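Local coordinates for protein transcriptional repressor PadR (Bacillus cereus, PDB 6JYI) that probably binds DNA as a dimeric transcription factor of the PadR-like family, at residues 8-16 with 30-39. Numbering follows the deposited sequence.
Sequences KGRDVVLGL and VFEDVFTHFF
Lys8, Val12 and Leu16, one turn apart on helix 8-19, face Phe39, Phe35, Phe31 and Val30 on and just beyond helix 24-35. The two helices belong to the winged helix-turn-helix domain of a PadR-like regulator, and their short segments run steeply across each other, at 102°. The contact is apolar and mostly buried. The CB, CG and CD carbons of Lys8 pass Phe39 CZ, roughly perpendicular to the Phe39 side chain, with Lys8 CG 3.9 Å from Phe39 CZ. The chain bends at chi3 (-86°) and carries NZ off to salt bridges with Glu94 and with Asp101 of the second subunit. Next to it, the backbone of Gly9 runs past the same ring. Val12 fills the middle and splits its two methyls among three phenylalanines. Val12 CG2 comes to the Phe39 ring at a slant, 3.6 Å from Phe39 CD2. Val12 CG1, anti to the backbone N (chi1 176°), enters between the other two rings: it packs tightly against Phe31, 3.3 Å from Phe31 CZ, and makes a CH-pi contact over one face of Phe35, 3.8 Å from the centroid of that ring. Phe35 also stacks edge-to-face with Tyr107 of the second subunit, whose Met104 packs on both Val12 and Phe35, so the interface between these helices continues into the dimer. Val13 adds a looser touch, Val13 CG2 to Phe31 CE2 at 4.3 Å, and turns to Leu50 of helix 46-55, while Phe31 reaches Ile46 of that helix. At the far end the side chains of Leu16 and Phe35 reach past one another head to tail. The CD1 methyl of Leu16 rests near Phe31, whereas Leu16 CD2 meets both Phe35 CE1, 3.6 Å away, and the Val30 CG1 methyl at 3.9 Å.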
loop_
_atom_site.group_PDB
_atom_site.type_symbol
_atom_site.label_atom_id
_atom_site.label_comp_id
_atom_site.label_asym_id
_atom_site.label_seq_id
_atom_site.Cartn_x
_atom_site.Cartn_y
_atom_site.Cartn_z
ATOM N N LYS A 8 7.664 -9.509 8.353
ATOM C CA LYS A 8 6.718 -10.154 7.455
ATOM C C LYS A 8 7.237 -10.350 6.036
ATOM O O LYS A 8 6.804 -11.278 5.347
ATOM C CB LYS A 8 5.439 -9.338 7.452
ATOM C CG LYS A 8 4.201 -10.084 7.278
ATOM C CD LYS A 8 2.991 -9.298 7.863
ATOM C CE LYS A 8 2.788 -9.535 9.361
ATOM N NZ LYS A 8 1.621 -8.774 9.887
ATOM N N GLY A 9 8.155 -9.485 5.594
ATOM C CA GLY A 9 8.898 -9.704 4.359
ATOM C C GLY A 9 9.449 -11.114 4.205
ATOM O O GLY A 9 9.432 -11.658 3.108
ATOM N N ARG A 10 9.970 -11.688 5.286
ATOM C CA ARG A 10 10.509 -13.045 5.276
ATOM C C ARG A 10 9.402 -14.074 4.902
ATOM O O ARG A 10 9.641 -15.043 4.185
ATOM C CB ARG A 10 11.065 -13.386 6.641
ATOM C CG ARG A 10 12.234 -12.539 7.081
ATOM C CD ARG A 10 12.374 -12.563 8.599
ATOM N NE ARG A 10 12.538 -13.920 9.158
ATOM C CZ ARG A 10 13.691 -14.457 9.552
ATOM N NH1 ARG A 10 14.832 -13.781 9.432
ATOM N NH2 ARG A 10 13.715 -15.686 10.070
ATOM N N ASP A 11 8.197 -13.827 5.367
ATOM C CA ASP A 11 7.063 -14.760 5.085
ATOM C C ASP A 11 6.552 -14.706 3.684
ATOM O O ASP A 11 5.999 -15.699 3.208
ATOM C CB ASP A 11 5.941 -14.529 6.071
ATOM C CG ASP A 11 6.437 -14.571 7.440
ATOM O OD1 ASP A 11 6.967 -15.628 7.794
ATOM O OD2 ASP A 11 6.357 -13.556 8.170
ATOM N N VAL A 12 6.766 -13.582 2.990
ATOM C CA VAL A 12 6.489 -13.553 1.572
ATOM C C VAL A 12 7.344 -14.610 0.864
ATOM O O VAL A 12 6.829 -15.412 0.065
ATOM C CB VAL A 12 6.760 -12.170 0.903
ATOM C CG1 VAL A 12 6.549 -12.275 -0.578
ATOM C CG2 VAL A 12 5.895 -11.025 1.506
ATOM N N VAL A 13 8.640 -14.615 1.177
ATOM C CA VAL A 13 9.577 -15.563 0.585
ATOM C C VAL A 13 9.276 -16.975 1.023
ATOM O O VAL A 13 9.187 -17.865 0.193
ATOM C CB VAL A 13 11.044 -15.183 0.914
ATOM C CG1 VAL A 13 12.003 -16.275 0.453
ATOM C CG2 VAL A 13 11.367 -13.808 0.264
ATOM N N LEU A 14 9.080 -17.196 2.325
ATOM C CA LEU A 14 8.766 -18.563 2.814
ATOM C C LEU A 14 7.500 -19.081 2.221
ATOM O O LEU A 14 7.422 -20.258 1.778
ATOM C CB LEU A 14 8.694 -18.607 4.346
ATOM C CG LEU A 14 10.043 -18.326 5.018
ATOM C CD1 LEU A 14 9.885 -18.083 6.561
ATOM C CD2 LEU A 14 10.991 -19.502 4.794
ATOM N N GLY A 15 6.475 -18.234 2.176
ATOM C CA GLY A 15 5.256 -18.669 1.522
ATOM C C GLY A 15 5.396 -19.073 0.085
ATOM O O GLY A 15 4.796 -20.066 -0.362
ATOM N N LEU A 16 6.177 -18.331 -0.669
ATOM C CA LEU A 16 6.407 -18.682 -2.062
ATOM C C LEU A 16 7.049 -20.062 -2.192
ATOM O O LEU A 16 6.601 -20.915 -2.979
ATOM C CB LEU A 16 7.297 -17.624 -2.709
ATOM C CG LEU A 16 6.609 -16.334 -3.143
ATOM C CD1 LEU A 16 7.677 -15.346 -3.718
ATOM C CD2 LEU A 16 5.507 -16.623 -4.178
ATOM N N VAL A 30 8.123 -13.401 -9.674
ATOM C CA VAL A 30 6.818 -13.487 -8.964
ATOM C C VAL A 30 6.576 -12.227 -8.151
ATOM O O VAL A 30 5.475 -11.689 -8.127
ATOM C CB VAL A 30 6.644 -14.693 -8.026
ATOM C CG1 VAL A 30 5.129 -14.780 -7.632
ATOM C CG2 VAL A 30 6.991 -15.945 -8.728
ATOM N N PHE A 31 7.632 -11.731 -7.521
ATOM C CA PHE A 31 7.550 -10.472 -6.800
ATOM C C PHE A 31 7.131 -9.301 -7.695
ATOM O O PHE A 31 6.252 -8.518 -7.326
ATOM C CB PHE A 31 8.880 -10.115 -6.152
ATOM C CG PHE A 31 8.886 -10.240 -4.668
ATOM C CD1 PHE A 31 8.531 -9.169 -3.892
ATOM C CD2 PHE A 31 9.218 -11.434 -4.060
ATOM C CE1 PHE A 31 8.508 -9.234 -2.548
ATOM C CE2 PHE A 31 9.213 -11.532 -2.668
ATOM C CZ PHE A 31 8.860 -10.412 -1.907
ATOM N N GLU A 32 7.755 -9.168 -8.853
ATOM C CA GLU A 32 7.447 -8.046 -9.718
ATOM C C GLU A 32 6.062 -8.183 -10.327
ATOM O O GLU A 32 5.393 -7.176 -10.582
ATOM C CB GLU A 32 8.411 -7.945 -10.894
ATOM C CG GLU A 32 9.869 -7.841 -10.574
ATOM C CD GLU A 32 10.733 -8.014 -11.838
ATOM O OE1 GLU A 32 10.194 -8.419 -12.905
ATOM O OE2 GLU A 32 11.954 -7.753 -11.756
ATOM N N ASP A 33 5.670 -9.420 -10.617
ATOM C CA ASP A 33 4.435 -9.684 -11.349
ATOM C C ASP A 33 3.190 -9.572 -10.458
ATOM O O ASP A 33 2.150 -9.072 -10.901
ATOM C CB ASP A 33 4.455 -11.113 -11.941
ATOM C CG ASP A 33 5.285 -11.238 -13.225
ATOM O OD1 ASP A 33 5.765 -10.224 -13.809
ATOM O OD2 ASP A 33 5.441 -12.409 -13.654
ATOM N N VAL A 34 3.302 -10.080 -9.227
ATOM C CA VAL A 34 2.179 -10.315 -8.332
ATOM C C VAL A 34 2.308 -9.456 -7.074
ATOM O O VAL A 34 1.431 -8.630 -6.795
ATOM C CB VAL A 34 2.122 -11.804 -7.912
ATOM C CG1 VAL A 34 1.162 -12.017 -6.785
ATOM C CG2 VAL A 34 1.800 -12.702 -9.103
ATOM N N PHE A 35 3.405 -9.601 -6.331
ATOM C CA PHE A 35 3.513 -8.942 -5.010
ATOM C C PHE A 35 3.699 -7.419 -5.034
ATOM O O PHE A 35 3.404 -6.749 -4.051
ATOM C CB PHE A 35 4.574 -9.620 -4.126
ATOM C CG PHE A 35 4.198 -10.985 -3.686
ATOM C CD1 PHE A 35 4.448 -12.078 -4.460
ATOM C CD2 PHE A 35 3.563 -11.195 -2.500
ATOM C CE1 PHE A 35 4.093 -13.365 -4.036
ATOM C CE2 PHE A 35 3.214 -12.484 -2.121
ATOM C CZ PHE A 35 3.489 -13.547 -2.902
ATOM N N THR A 36 4.161 -6.855 -6.142
ATOM C CA THR A 36 4.181 -5.391 -6.320
ATOM C C THR A 36 2.760 -4.785 -6.096
ATOM O O THR A 36 2.623 -3.595 -5.790
ATOM C CB THR A 36 4.753 -5.024 -7.720
ATOM O OG1 THR A 36 4.892 -3.594 -7.893
ATOM C CG2 THR A 36 3.865 -5.533 -8.779
ATOM N N HIS A 37 1.714 -5.595 -6.246
ATOM C CA HIS A 37 0.357 -5.085 -6.143
ATOM C C HIS A 37 -0.201 -5.134 -4.732
ATOM O O HIS A 37 -1.119 -4.367 -4.404
ATOM C CB HIS A 37 -0.572 -5.798 -7.128
ATOM C CG HIS A 37 -0.200 -5.558 -8.556
ATOM N ND1 HIS A 37 -0.411 -4.349 -9.191
ATOM C CD2 HIS A 37 0.398 -6.362 -9.467
ATOM C CE1 HIS A 37 0.030 -4.423 -10.434
ATOM N NE2 HIS A 37 0.522 -5.635 -10.631
ATOM N N PHE A 38 0.334 -6.015 -3.884
ATOM C CA PHE A 38 -0.200 -6.110 -2.534
ATOM C C PHE A 38 0.814 -6.317 -1.401
ATOM O O PHE A 38 0.418 -6.314 -0.240
ATOM C CB PHE A 38 -1.346 -7.134 -2.486
ATOM C CG PHE A 38 -0.917 -8.549 -2.706
ATOM C CD1 PHE A 38 -0.334 -9.265 -1.679
ATOM C CD2 PHE A 38 -1.147 -9.178 -3.940
ATOM C CE1 PHE A 38 0.083 -10.573 -1.869
ATOM C CE2 PHE A 38 -0.760 -10.507 -4.130
ATOM C CZ PHE A 38 -0.134 -11.188 -3.111
ATOM N N PHE A 39 2.110 -6.464 -1.719
ATOM C CA PHE A 39 3.146 -6.463 -0.697
ATOM C C PHE A 39 4.437 -5.911 -1.304
ATOM O O PHE A 39 5.448 -6.613 -1.451
ATOM C CB PHE A 39 3.334 -7.848 -0.031
ATOM C CG PHE A 39 3.511 -7.783 1.479
ATOM C CD1 PHE A 39 2.383 -7.824 2.339
ATOM C CD2 PHE A 39 4.776 -7.634 2.033
ATOM C CE1 PHE A 39 2.529 -7.734 3.724
ATOM C CE2 PHE A 39 4.935 -7.552 3.403
ATOM C CZ PHE A 39 3.800 -7.602 4.262
#